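Local coordinates for protein aldehyde dehydrogenase (Anabaena variabilis, PDB 4H7N) that probably oxidises aldehydes to carboxylic acids with NAD+ as the electron acceptor, as a member of the aldehyde dehydrogenase family, at residues S42-Q45 with G51-T54; T147-L152 with K451-K456. All blocks are in the same frame, centred on the assembly; numbering follows the deposited sequence.

Both contacts are largely buried and lie on the same side of the chain's centre, with their centres about 13 Å apart. Interaction 1 joins two consecutive helices, 27-46 and 48-64, about 26 Å from the chain centre, and opens at one end toward a bound glycerol. Interaction 2 sits deeper, at about 17 Å, and brings together segments 299 residues apart, a helix and the turn before a C-terminal strand. The first mixes CH-pi packing with a hydrogen bond from a guanidinium to a backbone carbonyl; the second has no hydrogen bond across it and rests on apolar contact with one ring. They meet directly, for Arg-52 NE lies 2.9 Å from Leu-152 O, a probable hydrogen bond.

Interaction 1 of 2, residues S42-Q45 with G51-T54; sequences SRWQ and GRIT. With GOL (glycerol), chain E.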
ATOM      1  N   SER A  42      19.524  13.875   0.260  1.00 32.55           N
ATOM      2  CA  SER A  42      19.728  14.227   1.668  1.00 35.45           C
ATOM      3  C   SER A  42      19.562  15.703   1.927  1.00 35.96           C
ATOM      4  O   SER A  42      18.842  16.085   2.831  1.00 33.13           O
ATOM      5  CB  SER A  42      21.103  13.794   2.128  1.00 39.77           C
ATOM      6  OG  SER A  42      21.257  12.389   1.885  1.00 42.95           O
ATOM      7  N   ARG A  43      20.225  16.530   1.129  1.00 35.30           N
ATOM      8  CA  ARG A  43      20.092  17.968   1.266  1.00 36.74           C
ATOM      9  C   ARG A  43      18.658  18.422   0.992  1.00 33.74           C
ATOM     10  O   ARG A  43      18.135  19.248   1.712  1.00 32.30           O
ATOM     11  CB  ARG A  43      21.021  18.684   0.282  1.00 40.61           C
ATOM     12  CG  ARG A  43      21.026  20.179   0.469  1.00 45.01           C
ATOM     13  CD  ARG A  43      21.697  20.928  -0.680  1.00 49.92           C
ATOM     14  NE  ARG A  43      21.390  22.319  -0.429  1.00 56.88           N
ATOM     15  CZ  ARG A  43      22.044  23.091   0.435  1.00 60.62           C
ATOM     16  NH1 ARG A  43      23.111  22.639   1.073  1.00 63.42           N
ATOM     17  NH2 ARG A  43      21.645  24.339   0.633  1.00 61.95           N
ATOM     18  N   TRP A  44      18.027  17.871  -0.051  1.00 31.34           N
ATOM     19  CA  TRP A  44      16.594  18.141  -0.321  1.00 29.83           C
ATOM     20  C   TRP A  44      15.660  17.821   0.893  1.00 29.56           C
ATOM     21  O   TRP A  44      14.810  18.636   1.286  1.00 27.17           O
ATOM     22  CB  TRP A  44      16.181  17.421  -1.602  1.00 28.06           C
ATOM     23  CG  TRP A  44      14.845  17.576  -2.059  1.00 25.71           C
ATOM     24  CD1 TRP A  44      13.918  16.576  -2.159  1.00 24.80           C
ATOM     25  CD2 TRP A  44      14.211  18.763  -2.550  1.00 26.40           C
ATOM     26  NE1 TRP A  44      12.754  17.069  -2.672  1.00 25.97           N
ATOM     27  CE2 TRP A  44      12.904  18.398  -2.944  1.00 25.43           C
ATOM     28  CE3 TRP A  44      14.622  20.086  -2.720  1.00 26.98           C
ATOM     29  CZ2 TRP A  44      11.991  19.304  -3.411  1.00 25.42           C
ATOM     30  CZ3 TRP A  44      13.716  20.985  -3.247  1.00 27.65           C
ATOM     31  CH2 TRP A  44      12.405  20.587  -3.559  1.00 26.18           C
ATOM     32  N   GLN A  45      15.875  16.683   1.529  1.00 29.71           N
ATOM     33  CA  GLN A  45      15.100  16.317   2.711  1.00 30.71           C
ATOM     34  C   GLN A  45      15.417  17.305   3.877  1.00 32.90           C
ATOM     35  O   GLN A  45      14.504  17.833   4.541  1.00 30.96           O
ATOM     36  CB  GLN A  45      15.393  14.847   3.080  1.00 33.00           C
ATOM     37  CG  GLN A  45      14.740  14.326   4.380  1.00 35.76           C
ATOM     38  CD  GLN A  45      15.131  12.866   4.699  1.00 36.18           C
ATOM     39  OE1 GLN A  45      15.462  12.040   3.826  1.00 34.64           O
ATOM     40  NE2 GLN A  45      15.097  12.557   5.962  1.00 37.83           N
ATOM     41  N   GLY A  51      11.333  25.142   2.783  1.00 37.31           N
ATOM     42  CA  GLY A  51      12.354  25.328   1.758  1.00 36.59           C
ATOM     43  C   GLY A  51      11.970  24.649   0.424  1.00 33.50           C
ATOM     44  O   GLY A  51      12.218  25.214  -0.634  1.00 33.36           O
ATOM     45  N   ARG A  52      11.367  23.451   0.479  1.00 31.29           N
ATOM     46  CA  ARG A  52      11.002  22.729  -0.740  1.00 29.24           C
ATOM     47  C   ARG A  52       9.897  23.449  -1.475  1.00 29.57           C
ATOM     48  O   ARG A  52       9.938  23.517  -2.711  1.00 30.22           O
ATOM     49  CB  ARG A  52      10.643  21.247  -0.506  1.00 27.38           C
ATOM     50  CG  ARG A  52      11.845  20.458  -0.045  1.00 28.04           C
ATOM     51  CD  ARG A  52      11.620  18.973   0.060  1.00 27.77           C
ATOM     52  NE  ARG A  52      10.621  18.568   1.069  1.00 26.19           N
ATOM     53  CZ  ARG A  52      10.871  18.277   2.338  1.00 27.19           C
ATOM     54  NH1 ARG A  52      12.095  18.323   2.828  1.00 26.72           N
ATOM     55  NH2 ARG A  52       9.863  17.887   3.117  1.00 26.40           N
ATOM     56  N   ILE A  53       8.937  23.986  -0.723  1.00 29.52           N
ATOM     57  CA  ILE A  53       7.870  24.849  -1.257  1.00 29.48           C
ATOM     58  C   ILE A  53       8.473  26.047  -1.954  1.00 30.73           C
ATOM     59  O   ILE A  53       8.101  26.347  -3.079  1.00 29.87           O
ATOM     60  CB  ILE A  53       6.863  25.285  -0.161  1.00 31.03           C
ATOM     61  CG1 ILE A  53       6.081  24.065   0.332  1.00 30.21           C
ATOM     62  CG2 ILE A  53       5.847  26.301  -0.700  1.00 32.19           C
ATOM     63  CD1 ILE A  53       5.282  24.307   1.611  1.00 31.82           C
ATOM     64  N   THR A  54       9.398  26.746  -1.319  1.00 32.73           N
ATOM     65  CA  THR A  54       9.996  27.916  -1.989  1.00 34.38           C
ATOM     66  C   THR A  54      10.570  27.531  -3.359  1.00 34.16           C
ATOM     67  O   THR A  54      10.346  28.197  -4.342  1.00 33.72           O
ATOM     68  CB  THR A  54      11.054  28.551  -1.089  1.00 36.09           C
ATOM     69  OG1 THR A  54      10.387  29.019   0.078  1.00 37.07           O
ATOM     70  CG2 THR A  54      11.803  29.737  -1.771  1.00 39.30           C
TER
HETATM   71  C1  GOL E 501      10.399  16.791   6.192  1.00 59.79           C
HETATM   72  O1  GOL E 501      11.369  17.679   5.661  1.00 47.59           O
HETATM   73  C2  GOL E 501      10.258  15.493   5.359  1.00 58.67           C
HETATM   74  O2  GOL E 501      11.365  15.192   4.491  1.00 52.20           O
HETATM   75  C3  GOL E 501      10.087  14.375   6.360  1.00 59.10           C
HETATM   76  O3  GOL E 501       8.946  14.668   7.169  1.00 59.04           O
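Arg-52 lays its aliphatic chain across one face of the Trp-44 indole, and this is the tight part of the contact: Arg-52 CD stands 3.3 Å from Trp-44 CE2, and Arg-52 CG is 3.5 Å from the centroid of the six-membered ring, almost on its normal. The indole reaches this place because its CG is anti to the backbone N (chi1 -179°). A bend at chi3 (-64°) then lifts the Arg-52 guanidinium off the ring, and Arg-52 NH1 donates a nearly straight bond to Trp-44 O (3.1 Å, 162°). The two segments belong to helices 27-46 and 48-64, which follow one another around a short corner, and the bond thus ties the C-terminal end of the first helix to the start of the second. With an alanine here instead of Trp-44, the methylenes of Arg-52 are likely to lose their aromatic floor, leaving a gap between the helices. Packing is looser beyond the guanidinium, where Gln-45 is partly exposed, its CB directed away from 51-54 and its OE1 bonded to Gln-41. There a glycerol, probably from the crystallisation liquor, accepts a bond from Arg-52 NH1 at O1 (3.0 Å), while Arg-52 NE serves helix 147-153.

Interaction 2 of 2, residues T147-L152 with K451-K456; sequences TIPALL and KRFLRK
Ala-150 and Phe-453 bring their CA atoms to 5.8 Å, where a type I beta turn from Lys-451 to Leu-454 abuts helix 147-153. With its CG anti to the carbonyl carbon (chi1 -64°), Phe-453 presents a ring face to this helix. Ala-150 CB lies over the centre of that face, 3.7 Å from the ring centroid and 7° off the normal, a CH-pi contact; Ala-150 CA is 3.5 Å from Phe-453 CD2. Pro-149 adds a looser apolar touch, its CG 4.3 Å from Phe-453 CE2. The helix belongs to the beta-alpha-beta crossover between the parallel strands 118-134 and 156-161, and the turn leads into strand 454-462, which runs antiparallel to 118-134, so the ring joins the crossover helix to the turn that starts strand 454-462. On the opposite face of the ring, Arg-452 CG sits 4.0 Å above the plane, and the arginine chain curls back until Phe-453 CZ lies 3.5 Å over the centre of its guanidinium. That group is held by a salt bridge to Asp-146, and the Arg-452 side chain is about 7 Å from that of Glu-232, the predicted active-site residue. Farther along, Lys-456 forms a salt bridge with Glu-431 of the second subunit.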
ATOM      1  N   THR A 147       4.606  13.092  -9.071  1.00 20.83           N
ATOM      2  CA  THR A 147       5.931  13.697  -8.887  1.00 20.16           C
ATOM      3  C   THR A 147       5.902  14.831  -7.880  1.00 20.43           C
ATOM      4  O   THR A 147       6.782  14.951  -7.002  1.00 21.49           O
ATOM      5  CB  THR A 147       6.469  14.173 -10.258  1.00 20.42           C
ATOM      6  OG1 THR A 147       6.562  13.064 -11.166  1.00 19.69           O
ATOM      7  CG2 THR A 147       7.836  14.860 -10.167  1.00 20.95           C
ATOM      8  N   ILE A 148       4.905  15.706  -8.011  1.00 22.09           N
ATOM      9  CA  ILE A 148       4.867  16.924  -7.191  1.00 22.51           C
ATOM     10  C   ILE A 148       4.710  16.594  -5.702  1.00 20.98           C
ATOM     11  O   ILE A 148       5.470  17.084  -4.924  1.00 22.06           O
ATOM     12  CB  ILE A 148       3.786  17.919  -7.658  1.00 22.05           C
ATOM     13  CG1 ILE A 148       4.109  18.462  -9.053  1.00 23.33           C
ATOM     14  CG2 ILE A 148       3.592  19.022  -6.607  1.00 24.11           C
ATOM     15  CD1 ILE A 148       5.389  19.267  -9.148  1.00 26.34           C
ATOM     16  N   PRO A 149       3.707  15.784  -5.300  1.00 20.52           N
ATOM     17  CA  PRO A 149       3.663  15.486  -3.862  1.00 20.43           C
ATOM     18  C   PRO A 149       4.869  14.694  -3.381  1.00 20.87           C
ATOM     19  O   PRO A 149       5.368  14.923  -2.282  1.00 23.70           O
ATOM     20  CB  PRO A 149       2.342  14.689  -3.695  1.00 20.71           C
ATOM     21  CG  PRO A 149       1.892  14.287  -5.083  1.00 19.66           C
ATOM     22  CD  PRO A 149       2.519  15.297  -6.010  1.00 19.92           C
ATOM     23  N   ALA A 150       5.398  13.800  -4.203  1.00 19.96           N
ATOM     24  CA  ALA A 150       6.595  13.094  -3.787  1.00 20.15           C
ATOM     25  C   ALA A 150       7.767  14.059  -3.531  1.00 21.19           C
ATOM     26  O   ALA A 150       8.493  13.898  -2.548  1.00 19.79           O
ATOM     27  CB  ALA A 150       6.980  12.077  -4.823  1.00 19.40           C
ATOM     28  N   LEU A 151       7.947  15.074  -4.402  1.00 21.36           N
ATOM     29  CA  LEU A 151       9.006  16.023  -4.182  1.00 22.35           C
ATOM     30  C   LEU A 151       8.807  16.785  -2.880  1.00 22.98           C
ATOM     31  O   LEU A 151       9.761  16.983  -2.154  1.00 24.21           O
ATOM     32  CB  LEU A 151       9.134  17.045  -5.326  1.00 22.55           C
ATOM     33  CG  LEU A 151       9.732  16.433  -6.602  1.00 22.24           C
ATOM     34  CD1 LEU A 151       9.486  17.369  -7.773  1.00 23.63           C
ATOM     35  CD2 LEU A 151      11.216  16.212  -6.481  1.00 23.22           C
ATOM     36  N   LEU A 152       7.590  17.207  -2.598  1.00 23.61           N
ATOM     37  CA  LEU A 152       7.326  17.973  -1.399  1.00 24.65           C
ATOM     38  C   LEU A 152       7.513  17.151  -0.141  1.00 24.70           C
ATOM     39  O   LEU A 152       7.826  17.687   0.930  1.00 25.49           O
ATOM     40  CB  LEU A 152       5.928  18.591  -1.472  1.00 25.91           C
ATOM     41  CG  LEU A 152       5.890  19.774  -2.465  1.00 27.52           C
ATOM     42  CD1 LEU A 152       4.482  20.174  -2.892  1.00 28.62           C
ATOM     43  CD2 LEU A 152       6.601  20.998  -1.907  1.00 29.49           C
ATOM     44  N   LYS A 451       1.069  11.163   1.714  1.00 33.19           N
ATOM     45  CA  LYS A 451       1.586  10.285   2.733  1.00 34.95           C
ATOM     46  C   LYS A 451       2.052   8.934   2.252  1.00 31.74           C
ATOM     47  O   LYS A 451       2.917   8.312   2.845  1.00 30.26           O
ATOM     48  CB  LYS A 451       0.567  10.171   3.845  1.00 42.52           C
ATOM     49  CG  LYS A 451       0.404  11.510   4.561  1.00 48.17           C
ATOM     50  CD  LYS A 451      -0.554  11.428   5.747  1.00 57.39           C
ATOM     51  CE  LYS A 451       0.209  11.158   7.043  1.00 63.43           C
ATOM     52  NZ  LYS A 451       1.067  12.329   7.384  1.00 62.86           N
ATOM     53  N   ARG A 452       1.566   8.480   1.120  1.00 28.90           N
ATOM     54  CA  ARG A 452       2.133   7.282   0.569  1.00 28.16           C
ATOM     55  C   ARG A 452       3.653   7.322   0.351  1.00 26.45           C
ATOM     56  O   ARG A 452       4.293   6.254   0.271  1.00 24.64           O
ATOM     57  CB  ARG A 452       1.349   6.848  -0.659  1.00 32.47           C
ATOM     58  CG  ARG A 452       1.576   7.645  -1.865  1.00 31.87           C
ATOM     59  CD  ARG A 452       0.452   7.410  -2.917  1.00 31.63           C
ATOM     60  NE  ARG A 452       0.402   8.674  -3.630  1.00 29.59           N
ATOM     61  CZ  ARG A 452       0.471   8.876  -4.948  1.00 33.47           C
ATOM     62  NH1 ARG A 452       0.562   7.885  -5.810  1.00 31.24           N
ATOM     63  NH2 ARG A 452       0.398  10.120  -5.404  1.00 34.05           N
ATOM     64  N   PHE A 453       4.231   8.522   0.220  1.00 23.95           N
ATOM     65  CA  PHE A 453       5.666   8.672  -0.072  1.00 23.39           C
ATOM     66  C   PHE A 453       6.557   8.780   1.180  1.00 23.99           C
ATOM     67  O   PHE A 453       7.737   9.049   1.055  1.00 25.70           O
ATOM     68  CB  PHE A 453       5.895   9.913  -0.954  1.00 23.30           C
ATOM     69  CG  PHE A 453       5.259   9.793  -2.309  1.00 22.16           C
ATOM     70  CD1 PHE A 453       5.557   8.731  -3.117  1.00 21.66           C
ATOM     71  CD2 PHE A 453       4.271  10.654  -2.689  1.00 21.97           C
ATOM     72  CE1 PHE A 453       4.959   8.583  -4.380  1.00 22.59           C
ATOM     73  CE2 PHE A 453       3.618  10.490  -3.896  1.00 20.84           C
ATOM     74  CZ  PHE A 453       3.971   9.474  -4.748  1.00 22.52           C
ATOM     75  N   LEU A 454       5.959   8.585   2.347  1.00 25.38           N
ATOM     76  CA  LEU A 454       6.594   8.757   3.665  1.00 27.44           C
ATOM     77  C   LEU A 454       6.450   7.510   4.472  1.00 29.74           C
ATOM     78  O   LEU A 454       5.399   6.828   4.385  1.00 29.36           O
ATOM     79  CB  LEU A 454       5.892   9.895   4.425  1.00 30.45           C
ATOM     80  CG  LEU A 454       6.087  11.269   3.732  1.00 30.97           C
ATOM     81  CD1 LEU A 454       4.986  12.175   4.218  1.00 35.96           C
ATOM     82  CD2 LEU A 454       7.444  11.860   4.080  1.00 32.19           C
ATOM     83  N   ARG A 455       7.504   7.139   5.187  1.00 28.20           N
ATOM     84  CA  ARG A 455       7.378   6.083   6.158  1.00 29.52           C
ATOM     85  C   ARG A 455       7.194   6.768   7.509  1.00 28.29           C
ATOM     86  O   ARG A 455       7.899   7.707   7.838  1.00 28.44           O
ATOM     87  CB  ARG A 455       8.620   5.226   6.209  1.00 30.63           C
ATOM     88  CG  ARG A 455       8.791   4.325   5.023  1.00 35.83           C
ATOM     89  CD  ARG A 455       9.897   3.342   5.380  1.00 42.64           C
ATOM     90  NE  ARG A 455      10.164   2.311   4.362  1.00 45.95           N
ATOM     91  CZ  ARG A 455      11.033   2.431   3.365  1.00 46.82           C
ATOM     92  NH1 ARG A 455      11.208   1.398   2.538  1.00 50.42           N
ATOM     93  NH2 ARG A 455      11.704   3.567   3.177  1.00 47.94           N
ATOM     94  N   LYS A 456       6.224   6.291   8.256  1.00 28.03           N
ATOM     95  CA  LYS A 456       5.978   6.745   9.606  1.00 30.89           C
ATOM     96  C   LYS A 456       6.933   6.059  10.550  1.00 29.80           C
ATOM     97  O   LYS A 456       7.195   4.859  10.429  1.00 29.45           O
ATOM     98  CB  LYS A 456       4.519   6.430   9.984  1.00 34.93           C
ATOM     99  CG  LYS A 456       3.496   7.263   9.231  1.00 38.63           C
ATOM    100  CD  LYS A 456       2.078   6.742   9.484  1.00 44.40           C
ATOM    101  CE  LYS A 456       1.139   6.942   8.288  1.00 47.45           C
ATOM    102  NZ  LYS A 456      -0.120   6.162   8.552  1.00 51.83           N
TER